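Local coordinates for uncharacterized protein (Bacteroides ovatus, PDB 4IRT) that is of unknown function but, as a putative neuraminidase of the BNR-repeat family with a beta-propeller fold, probably acts on glycans, at residues Y39-N42 against L46-G49; H207-A212 against T268-P273; Q279-W284 against W290-I295. All coordinates share one frame; numbering follows the deposited sequence. Where two conformers were deposited one is given.

Contact 1: Y39-N42 against L46-G49; sequences YYDN and LVLG. With EDO (1,2-ethanediol), chain I.
Tyr39 lays one face of its ring over Val47, its cross-strand partner, in an antiparallel hairpin of a four-stranded antiparallel sheet of the beta-propeller. CG stands between the backbone N and the carbonyl carbon (chi1 58°), a rotation that folds the ring across the neighbouring strand instead of letting it extend along its own. Val47 CB then sits 3.9 Å from the centroid of the Tyr39 ring, a CH-pi contact displaced toward the rim, while Val47 CG1 reaches the hydroxyl end at 3.5 Å from Tyr39 CZ. A beta-branched valine suits this place because its two methyls spread: CG1 serves the phenol, and CG2 packs against Asp41 CB at 3.8 Å. Beneath the side chains the pair is hydrogen-bonded both ways, from Tyr39 N to Val47 O at 3.1 Å and, shorter and almost straight at 173°, from Val47 N to Tyr39 O at 2.7 Å. Tyr40 and Leu46 turn to the other face, as a non-hydrogen-bonded pair, and both pack on Ile76 and Phe90; the Tyr40 hydroxyl is held by the backbone O of Asn74, so the buried tyrosine keeps a polar partner. Just past the strand, Asp41 OD1 accepts a hydrogen bond from Tyr45 N and a weak one from Asp43 N. Further out, a 1,2-ethanediol, probably from the crystallisation liquor, donates from its O2 to Asn42 O at 2.7 Å.

Contact 2: H207-A212 against T268-P273; sequences HDICYA and TYWREP
The seam between two successive four-stranded sheets of the beta-propeller is bridged here by Ile209, which meets Thr268 and Trp270. The strand 206-214 is the third of its sheet and runs on into an Asp-box sequence (Ser-X-Asp-X-Gly-X-Thr-Trp), a hallmark of BNR repeats; the strand 264-271 is the second of the next sheet. The backbones stay well apart, with Ile209 CA 9.8 Å from Thr268 CA, and side chains alone span the gap. Isoleucine has the reach for it: with CD1 anti to CA (chi2 -176°) its longer branch is fully extended, and that one methyl makes both contacts. It meets Thr268 tip to tip, CD1 to CG2 at 3.8 Å, and it also lies 3.8 Å from Trp270 CZ3, on the six-membered ring, where the two side chains cross at about a right angle. Threonine fits because its methyl can face the apolar seam. The indole of Trp270, a broad apolar surface, also packs on Cys242 and forms a cation-pi pair with Arg281. Ile266 adds a further apolar neighbour to Ile209. Next to this apolar patch the start of segment 207-212 is polar: Asp208 OD1 is bound by Leu244 N, and His207 NE2 by Glu199. His207 ND1 in turn donates to Asp208 OD2 at 2.8 Å, nearly straight at 169° and in the imidazole plane, but meeting the carboxylate oxygen from above its plane.

Contact 3: Q279-W284 against W290-I295; sequences QYRIVW and WHQRQI
Trp284 and His291 form the tight end of this antiparallel hairpin, made of the two last strands of a propeller sheet. His291 CB stands over the six-membered ring of Trp284, 3.4 Å from its centroid, in a CH-pi contact; the imidazole itself slides off toward the five-membered ring and barely overlaps it. Having CG between the backbone N and the carbonyl carbon (chi1 78°) swings the indole across to the neighbouring strand. Arg293 is modelled in two conformers; in one, its CG meets the indole edge and its guanidinium has Trp284 CH2 over the centre of one face. The breadth of a tryptophan suits this span; with an alanine in its place, His291 CB and the Arg293 side chain would probably lose the indole they pack on. On the hairpin's other face Val283 CG1 packs on Trp290 CE3 at 3.7 Å. Gln294 is also closely packed, crossing Gln279 obliquely with amide planes 28° apart, while its NE2 is hydrogen-bonded to Thr296 O. The loose side belongs to exposed Gln292: a water accepts from Arg281 NH1 at 2.8 Å and donates to Gln292 OE1 at 2.8 Å. Arg281 is anchored chiefly by Glu272, its NH2 2.7 Å from Glu272 OE1 in a salt bridge. Five backbone hydrogen bonds join the strands, including Ile282 N to Arg293 O at 2.9 Å. The chemistry thus sets direct apolar and CH-pi packing round Trp284 against a water-mediated link between Arg281 and Gln292.

In the fold
Contacts 2 and 3 are neighbours, their centres 9 Å apart, whereas contact 1 lies on the opposite side of the chain's centre, 34 Å from contact 2 and 35 Å from contact 3 between centres. Contacts 1 and 3 each pair strands within one propeller sheet; contact 2 ties one sheet to the next. The strands 264-271 and 278-285 adjoin in the same sheet, so contacts 2 and 3 share a border, where Thr268 O probably accepts a hydrogen bond from Arg281 N at 2.8 Å. Tyr211 also meets Trp290 edge-to-face. The ethanediol is bound at contact 1 and marks no established site.

Contact 1: Y39-N42 against L46-G49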
loop_
_atom_site.group_PDB
_atom_site.type_symbol
_atom_site.label_atom_id
_atom_site.label_comp_id
_atom_site.label_asym_id
_atom_site.label_seq_id
_atom_site.Cartn_x
_atom_site.Cartn_y
_atom_site.Cartn_z
ATOM N N TYR A 39 7.131 3.308 12.773
ATOM C CA TYR A 39 6.383 4.552 12.826
ATOM C C TYR A 39 7.283 5.672 13.237
ATOM O O TYR A 39 8.433 5.438 13.670
ATOM C CB TYR A 39 5.227 4.461 13.801
ATOM C CG TYR A 39 5.601 4.115 15.208
ATOM C CD1 TYR A 39 5.672 2.787 15.617
ATOM C CD2 TYR A 39 5.810 5.117 16.165
ATOM C CE1 TYR A 39 5.969 2.454 16.936
ATOM C CE2 TYR A 39 6.105 4.789 17.484
ATOM C CZ TYR A 39 6.205 3.446 17.835
ATOM O OH TYR A 39 6.473 3.115 19.136
ATOM N N TYR A 40 6.782 6.907 13.068
ATOM C CA TYR A 40 7.442 8.066 13.637
ATOM C C TYR A 40 6.851 8.406 15.003
ATOM O O TYR A 40 5.621 8.475 15.154
ATOM C CB TYR A 40 7.264 9.265 12.740
ATOM C CG TYR A 40 7.910 9.209 11.370
ATOM C CD1 TYR A 40 9.284 9.290 11.231
ATOM C CD2 TYR A 40 7.132 9.168 10.210
ATOM C CE1 TYR A 40 9.874 9.242 9.982
ATOM C CE2 TYR A 40 7.705 9.133 8.947
ATOM C CZ TYR A 40 9.092 9.209 8.835
ATOM O OH TYR A 40 9.714 9.195 7.597
ATOM N N ASP A 41 7.720 8.649 15.967
ATOM C CA ASP A 41 7.303 9.127 17.268
ATOM C C ASP A 41 6.979 10.623 17.237
ATOM O O ASP A 41 7.117 11.283 16.215
ATOM C CB ASP A 41 8.304 8.709 18.357
ATOM C CG ASP A 41 9.570 9.544 18.397
ATOM O OD1 ASP A 41 9.681 10.612 17.749
ATOM O OD2 ASP A 41 10.504 9.111 19.131
ATOM N N ASN A 42 6.489 11.158 18.346
ATOM C CA ASN A 42 6.044 12.544 18.347
ATOM C C ASN A 42 7.132 13.573 18.075
ATOM O O ASN A 42 6.832 14.713 17.703
ATOM C CB ASN A 42 5.363 12.905 19.673
ATOM C CG ASN A 42 4.394 14.076 19.511
ATOM O OD1 ASN A 42 3.576 14.091 18.589
ATOM N ND2 ASN A 42 4.474 15.035 20.407
ATOM N N LEU A 46 12.143 7.927 13.656
ATOM C CA LEU A 46 11.735 6.635 13.166
ATOM C C LEU A 46 11.948 5.657 14.292
ATOM O O LEU A 46 13.077 5.529 14.784
ATOM C CB LEU A 46 12.631 6.240 11.980
ATOM C CG LEU A 46 12.670 4.778 11.566
ATOM C CD1 LEU A 46 11.298 4.328 11.123
ATOM C CD2 LEU A 46 13.659 4.578 10.442
ATOM N N VAL A 47 10.877 4.981 14.689
ATOM C CA VAL A 47 10.905 3.942 15.682
ATOM C C VAL A 47 10.668 2.607 14.965
ATOM O O VAL A 47 9.786 2.506 14.099
ATOM C CB VAL A 47 9.779 4.170 16.712
ATOM C CG1 VAL A 47 9.682 3.018 17.694
ATOM C CG2 VAL A 47 10.007 5.485 17.443
ATOM N N LEU A 48 11.441 1.582 15.333
ATOM C CA LEU A 48 11.194 0.201 14.890
ATOM C C LEU A 48 10.863 -0.645 16.116
ATOM O O LEU A 48 11.441 -0.447 17.190
ATOM C CB LEU A 48 12.420 -0.371 14.176
ATOM C CG LEU A 48 12.943 0.345 12.941
ATOM C CD1 LEU A 48 14.106 -0.419 12.363
ATOM C CD2 LEU A 48 11.862 0.518 11.881
ATOM N N GLY A 49 9.910 -1.557 15.968
ATOM C CA GLY A 49 9.523 -2.435 17.035
ATOM C C GLY A 49 9.284 -3.855 16.577
ATOM O O GLY A 49 9.073 -4.110 15.407
HETATM C C1 EDO I . 7.534 17.156 14.628
HETATM O O1 EDO I . 7.443 18.525 14.233
HETATM C C2 EDO I . 8.158 17.068 16.004
HETATM O O2 EDO I . 7.124 17.296 16.966
#

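Contact 2: H207-A212 against T268-P273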
loop_
_atom_site.group_PDB
_atom_site.type_symbol
_atom_site.label_atom_id
_atom_site.label_comp_id
_atom_site.label_asym_id
_atom_site.label_seq_id
_atom_site.Cartn_x
_atom_site.Cartn_y
_atom_site.Cartn_z
ATOM N N HIS A 207 -7.970 8.739 -14.695
ATOM C CA HIS A 207 -8.864 7.898 -15.460
ATOM C C HIS A 207 -8.309 6.498 -15.637
ATOM O O HIS A 207 -7.087 6.312 -15.713
ATOM C CB HIS A 207 -9.166 8.536 -16.820
ATOM C CG HIS A 207 -7.959 8.778 -17.678
ATOM N ND1 HIS A 207 -7.541 7.884 -18.642
ATOM C CD2 HIS A 207 -7.112 9.830 -17.750
ATOM C CE1 HIS A 207 -6.478 8.371 -19.263
ATOM N NE2 HIS A 207 -6.195 9.553 -18.737
ATOM N N ASP A 208 -9.237 5.536 -15.710
ATOM C CA ASP A 208 -8.975 4.121 -16.010
ATOM C C ASP A 208 -8.231 3.356 -14.911
ATOM O O ASP A 208 -7.569 3.947 -14.058
ATOM C CB ASP A 208 -8.208 3.987 -17.351
ATOM C CG ASP A 208 -9.000 4.533 -18.524
ATOM O OD1 ASP A 208 -10.201 4.189 -18.675
ATOM O OD2 ASP A 208 -8.425 5.325 -19.307
ATOM N N ILE A 209 -8.412 2.038 -14.933
ATOM C CA ILE A 209 -7.647 1.092 -14.134
ATOM C C ILE A 209 -7.027 0.062 -15.062
ATOM O O ILE A 209 -7.749 -0.674 -15.770
ATOM C CB ILE A 209 -8.515 0.380 -13.063
ATOM C CG1 ILE A 209 -9.259 1.430 -12.207
ATOM C CG2 ILE A 209 -7.636 -0.523 -12.193
ATOM C CD1 ILE A 209 -10.081 0.879 -11.052
ATOM N N CYS A 210 -5.703 -0.019 -15.027
ATOM C CA CYS A 210 -4.938 -0.889 -15.924
ATOM C C CYS A 210 -4.192 -1.964 -15.111
ATOM O O CYS A 210 -4.034 -1.842 -13.913
ATOM C CB CYS A 210 -3.933 -0.066 -16.742
ATOM S SG CYS A 210 -4.689 1.172 -17.847
ATOM N N TYR A 211 -3.690 -2.997 -15.781
ATOM C CA TYR A 211 -3.168 -4.168 -15.085
ATOM C C TYR A 211 -2.044 -4.836 -15.874
ATOM O O TYR A 211 -2.100 -4.895 -17.081
ATOM C CB TYR A 211 -4.290 -5.177 -14.874
ATOM C CG TYR A 211 -3.821 -6.469 -14.254
ATOM C CD1 TYR A 211 -3.629 -6.567 -12.870
ATOM C CD2 TYR A 211 -3.578 -7.586 -15.026
ATOM C CE1 TYR A 211 -3.181 -7.742 -12.294
ATOM C CE2 TYR A 211 -3.110 -8.760 -14.458
ATOM C CZ TYR A 211 -2.941 -8.848 -13.091
ATOM O OH TYR A 211 -2.534 -10.025 -12.496
ATOM N N ALA A 212 -1.062 -5.367 -15.158
ATOM C CA ALA A 212 -0.081 -6.250 -15.722
ATOM C C ALA A 212 0.428 -7.176 -14.644
ATOM O O ALA A 212 0.285 -6.878 -13.466
ATOM C CB ALA A 212 1.074 -5.450 -16.307
ATOM N N THR A 268 -10.693 0.272 -4.619
ATOM C CA THR A 268 -10.655 1.688 -4.878
ATOM C C THR A 268 -12.044 2.276 -4.709
ATOM O O THR A 268 -12.922 1.652 -4.077
ATOM C CB THR A 268 -10.038 2.022 -6.281
ATOM O OG1 THR A 268 -9.866 3.427 -6.400
ATOM C CG2 THR A 268 -10.941 1.533 -7.436
ATOM N N TYR A 269 -12.228 3.509 -5.206
ATOM C CA TYR A 269 -13.537 4.137 -5.222
ATOM C C TYR A 269 -13.735 5.087 -6.415
ATOM O O TYR A 269 -12.780 5.569 -7.010
ATOM C CB TYR A 269 -13.883 4.831 -3.892
ATOM C CG TYR A 269 -13.028 6.031 -3.459
ATOM C CD1 TYR A 269 -13.163 7.273 -4.075
ATOM C CD2 TYR A 269 -12.129 5.914 -2.407
ATOM C CE1 TYR A 269 -12.404 8.363 -3.670
ATOM C CE2 TYR A 269 -11.352 7.003 -1.968
ATOM C CZ TYR A 269 -11.483 8.213 -2.606
ATOM O OH TYR A 269 -10.748 9.304 -2.206
ATOM N N TRP A 270 -14.997 5.276 -6.779
ATOM C CA TRP A 270 -15.436 6.246 -7.782
ATOM C C TRP A 270 -16.973 6.378 -7.704
ATOM O O TRP A 270 -17.641 5.552 -7.085
ATOM C CB TRP A 270 -14.938 5.844 -9.195
ATOM C CG TRP A 270 -15.612 4.584 -9.775
ATOM C CD1 TRP A 270 -16.833 4.517 -10.397
ATOM C CD2 TRP A 270 -15.058 3.262 -9.849
ATOM N NE1 TRP A 270 -17.088 3.230 -10.814
ATOM C CE2 TRP A 270 -16.019 2.441 -10.488
ATOM C CE3 TRP A 270 -13.841 2.701 -9.464
ATOM C CZ2 TRP A 270 -15.801 1.093 -10.714
ATOM C CZ3 TRP A 270 -13.645 1.333 -9.675
ATOM C CH2 TRP A 270 -14.606 0.563 -10.289
ATOM N N ARG A 271 -17.536 7.411 -8.336
ATOM C CA ARG A 271 -18.996 7.639 -8.288
ATOM C C ARG A 271 -19.786 6.974 -9.419
ATOM O O ARG A 271 -19.260 6.683 -10.505
ATOM C CB ARG A 271 -19.343 9.138 -8.264
ATOM C CG ARG A 271 -19.083 9.907 -9.560
ATOM C CD ARG A 271 -19.595 11.355 -9.475
ATOM N NE ARG A 271 -19.216 12.072 -10.696
ATOM C CZ ARG A 271 -19.896 12.035 -11.844
ATOM N NH1 ARG A 271 -21.022 11.337 -11.950
ATOM N NH2 ARG A 271 -19.433 12.668 -12.922
ATOM N N GLU A 272 -21.049 6.688 -9.139
ATOM C CA GLU A 272 -22.005 6.343 -10.206
ATOM C C GLU A 272 -22.228 7.541 -11.147
ATOM O O GLU A 272 -22.128 8.700 -10.722
ATOM C CB GLU A 272 -23.339 5.889 -9.599
ATOM C CG GLU A 272 -23.270 4.619 -8.801
ATOM C CD GLU A 272 -22.924 3.422 -9.658
ATOM O OE1 GLU A 272 -21.728 3.233 -9.988
ATOM O OE2 GLU A 272 -23.865 2.670 -10.006
ATOM N N PRO A 273 -22.563 7.274 -12.429
ATOM C CA PRO A 273 -22.775 8.375 -13.357
ATOM C C PRO A 273 -23.891 9.314 -12.897
ATOM O O PRO A 273 -23.725 10.542 -12.959
ATOM C CB PRO A 273 -23.133 7.700 -14.691
ATOM C CG PRO A 273 -23.117 6.230 -14.442
ATOM C CD PRO A 273 -22.590 5.956 -13.078
#

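Contact 3: Q279-W284 against W290-I295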
loop_
_atom_site.group_PDB
_atom_site.type_symbol
_atom_site.label_atom_id
_atom_site.label_comp_id
_atom_site.label_asym_id
_atom_site.label_seq_id
_atom_site.Cartn_x
_atom_site.Cartn_y
_atom_site.Cartn_z
ATOM N N GLN A 279 -18.261 5.924 -4.257
ATOM C CA GLN A 279 -18.605 4.660 -3.631
ATOM C C GLN A 279 -17.416 3.747 -3.727
ATOM O O GLN A 279 -16.735 3.731 -4.760
ATOM C CB GLN A 279 -19.769 3.974 -4.380
ATOM C CG GLN A 279 -21.038 4.798 -4.504
ATOM C CD GLN A 279 -21.848 4.891 -3.213
ATOM O OE1 GLN A 279 -21.523 4.264 -2.196
ATOM N NE2 GLN A 279 -22.897 5.684 -3.251
ATOM N N TYR A 280 -17.206 2.963 -2.678
ATOM C CA TYR A 280 -16.187 1.942 -2.659
ATOM C C TYR A 280 -16.475 0.813 -3.662
ATOM O O TYR A 280 -17.632 0.431 -3.895
ATOM C CB TYR A 280 -16.037 1.371 -1.264
ATOM C CG TYR A 280 -15.308 2.227 -0.267
ATOM C CD1 TYR A 280 -13.921 2.407 -0.353
ATOM C CD2 TYR A 280 -15.990 2.849 0.808
ATOM C CE1 TYR A 280 -13.230 3.139 0.583
ATOM C CE2 TYR A 280 -15.282 3.623 1.749
ATOM C CZ TYR A 280 -13.924 3.743 1.632
ATOM O OH TYR A 280 -13.149 4.440 2.541
ATOM N N ARG A 281 -15.407 0.323 -4.290
ATOM C CA ARG A 281 -15.462 -0.653 -5.352
ATOM C C ARG A 281 -14.421 -1.728 -5.174
ATOM O O ARG A 281 -13.360 -1.480 -4.621
ATOM C CB ARG A 281 -15.123 0.030 -6.684
ATOM C CG ARG A 281 -15.895 1.306 -6.912
ATOM C CD ARG A 281 -17.351 1.072 -7.281
ATOM N NE ARG A 281 -18.064 2.352 -7.422
ATOM C CZ ARG A 281 -19.158 2.553 -8.158
ATOM N NH1 ARG A 281 -19.706 1.538 -8.794
ATOM N NH2 ARG A 281 -19.720 3.762 -8.231
ATOM N N ILE A 282 -14.704 -2.898 -5.734
ATOM C CA ILE A 282 -13.686 -3.900 -5.998
ATOM C C ILE A 282 -13.716 -4.297 -7.484
ATOM O O ILE A 282 -14.789 -4.418 -8.080
ATOM C CB ILE A 282 -13.849 -5.117 -5.039
ATOM C CG1 ILE A 282 -12.607 -5.999 -5.072
ATOM C CG2 ILE A 282 -15.112 -5.920 -5.350
ATOM C CD1 ILE A 282 -12.490 -6.927 -3.885
ATOM N N VAL A 283 -12.531 -4.489 -8.063
ATOM C CA VAL A 283 -12.368 -4.918 -9.453
ATOM C C VAL A 283 -11.465 -6.143 -9.403
ATOM O O VAL A 283 -10.404 -6.101 -8.796
ATOM C CB VAL A 283 -11.720 -3.800 -10.272
ATOM C CG1 VAL A 283 -11.339 -4.228 -11.683
ATOM C CG2 VAL A 283 -12.587 -2.557 -10.272
ATOM N N TRP A 284 -11.849 -7.220 -10.068
ATOM C CA TRP A 284 -11.052 -8.435 -10.054
ATOM C C TRP A 284 -11.223 -9.233 -11.333
ATOM O O TRP A 284 -12.188 -9.019 -12.089
ATOM C CB TRP A 284 -11.417 -9.306 -8.842
ATOM C CG TRP A 284 -12.714 -10.109 -8.985
ATOM C CD1 TRP A 284 -12.831 -11.449 -9.298
ATOM C CD2 TRP A 284 -14.055 -9.623 -8.819
ATOM N NE1 TRP A 284 -14.164 -11.806 -9.343
ATOM C CE2 TRP A 284 -14.931 -10.711 -9.076
ATOM C CE3 TRP A 284 -14.610 -8.367 -8.516
ATOM C CZ2 TRP A 284 -16.300 -10.589 -8.994
ATOM C CZ3 TRP A 284 -15.975 -8.262 -8.425
ATOM C CH2 TRP A 284 -16.812 -9.378 -8.688
ATOM N N TRP A 290 -12.853 -9.597 -16.371
ATOM C CA TRP A 290 -12.869 -8.584 -15.306
ATOM C C TRP A 290 -14.308 -8.314 -14.836
ATOM O O TRP A 290 -15.266 -8.378 -15.611
ATOM C CB TRP A 290 -12.229 -7.275 -15.767
ATOM C CG TRP A 290 -10.743 -7.338 -15.926
ATOM C CD1 TRP A 290 -10.044 -7.495 -17.103
ATOM C CD2 TRP A 290 -9.767 -7.243 -14.895
ATOM N NE1 TRP A 290 -8.714 -7.490 -16.860
ATOM C CE2 TRP A 290 -8.508 -7.339 -15.510
ATOM C CE3 TRP A 290 -9.834 -7.076 -13.512
ATOM C CZ2 TRP A 290 -7.331 -7.293 -14.789
ATOM C CZ3 TRP A 290 -8.679 -7.010 -12.816
ATOM C CH2 TRP A 290 -7.442 -7.109 -13.441
ATOM N N HIS A 291 -14.444 -8.065 -13.539
ATOM C CA HIS A 291 -15.716 -7.789 -12.890
ATOM C C HIS A 291 -15.539 -6.603 -11.967
ATOM O O HIS A 291 -14.426 -6.274 -11.593
ATOM C CB HIS A 291 -16.155 -8.989 -12.024
ATOM C CG HIS A 291 -16.181 -10.294 -12.754
ATOM N ND1 HIS A 291 -17.258 -10.696 -13.516
ATOM C CD2 HIS A 291 -15.280 -11.301 -12.822
ATOM C CE1 HIS A 291 -17.010 -11.889 -14.041
ATOM N NE2 HIS A 291 -15.816 -12.280 -13.629
ATOM N N GLN A 292 -16.654 -5.972 -11.610
ATOM C CA GLN A 292 -16.669 -4.895 -10.656
ATOM C C GLN A 292 -17.857 -5.071 -9.723
ATOM O O GLN A 292 -18.889 -5.615 -10.132
ATOM C CB GLN A 292 -16.809 -3.538 -11.365
ATOM C CG GLN A 292 -18.094 -3.412 -12.200
ATOM C CD GLN A 292 -18.317 -2.018 -12.793
ATOM O OE1 GLN A 292 -18.191 -1.008 -12.109
ATOM N NE2 GLN A 292 -18.733 -1.977 -14.056
ATOM N N ARG A 293 -17.699 -4.652 -8.470
ATOM C CA ARG A 293 -18.837 -4.536 -7.574
ATOM C C ARG A 293 -18.694 -3.296 -6.710
ATOM O O ARG A 293 -17.569 -2.863 -6.370
ATOM C CB ARG A 293 -18.989 -5.791 -6.702
ATOM C CG ARG A 293 -19.253 -7.094 -7.461
ATOM C CD ARG A 293 -20.697 -7.249 -7.905
ATOM N NE ARG A 293 -20.939 -8.591 -8.432
ATOM C CZ ARG A 293 -20.657 -8.935 -9.684
ATOM N NH1 ARG A 293 -20.139 -8.026 -10.499
ATOM N NH2 ARG A 293 -20.902 -10.165 -10.121
ATOM N N GLN A 294 -19.836 -2.728 -6.369
ATOM C CA GLN A 294 -19.932 -1.621 -5.422
ATOM C C GLN A 294 -20.133 -2.203 -4.004
ATOM O O GLN A 294 -20.953 -3.095 -3.791
ATOM C CB GLN A 294 -21.098 -0.737 -5.784
ATOM C CG GLN A 294 -21.287 0.482 -4.884
ATOM C CD GLN A 294 -22.461 1.343 -5.333
ATOM O OE1 GLN A 294 -22.808 1.369 -6.514
ATOM N NE2 GLN A 294 -23.041 2.084 -4.392
ATOM N N ILE A 295 -19.393 -1.667 -3.053
ATOM C CA ILE A 295 -19.286 -2.251 -1.732
ATOM C C ILE A 295 -20.319 -1.685 -0.775
ATOM O O ILE A 295 -20.945 -2.454 -0.049
ATOM C CB ILE A 295 -17.884 -2.024 -1.114
ATOM C CG1 ILE A 295 -16.775 -2.452 -2.062
ATOM C CG2 ILE A 295 -17.762 -2.747 0.227
ATOM C CD1 ILE A 295 -16.817 -3.892 -2.514
HETATM O O HOH W 1 -19.044 -1.138 -9.452
#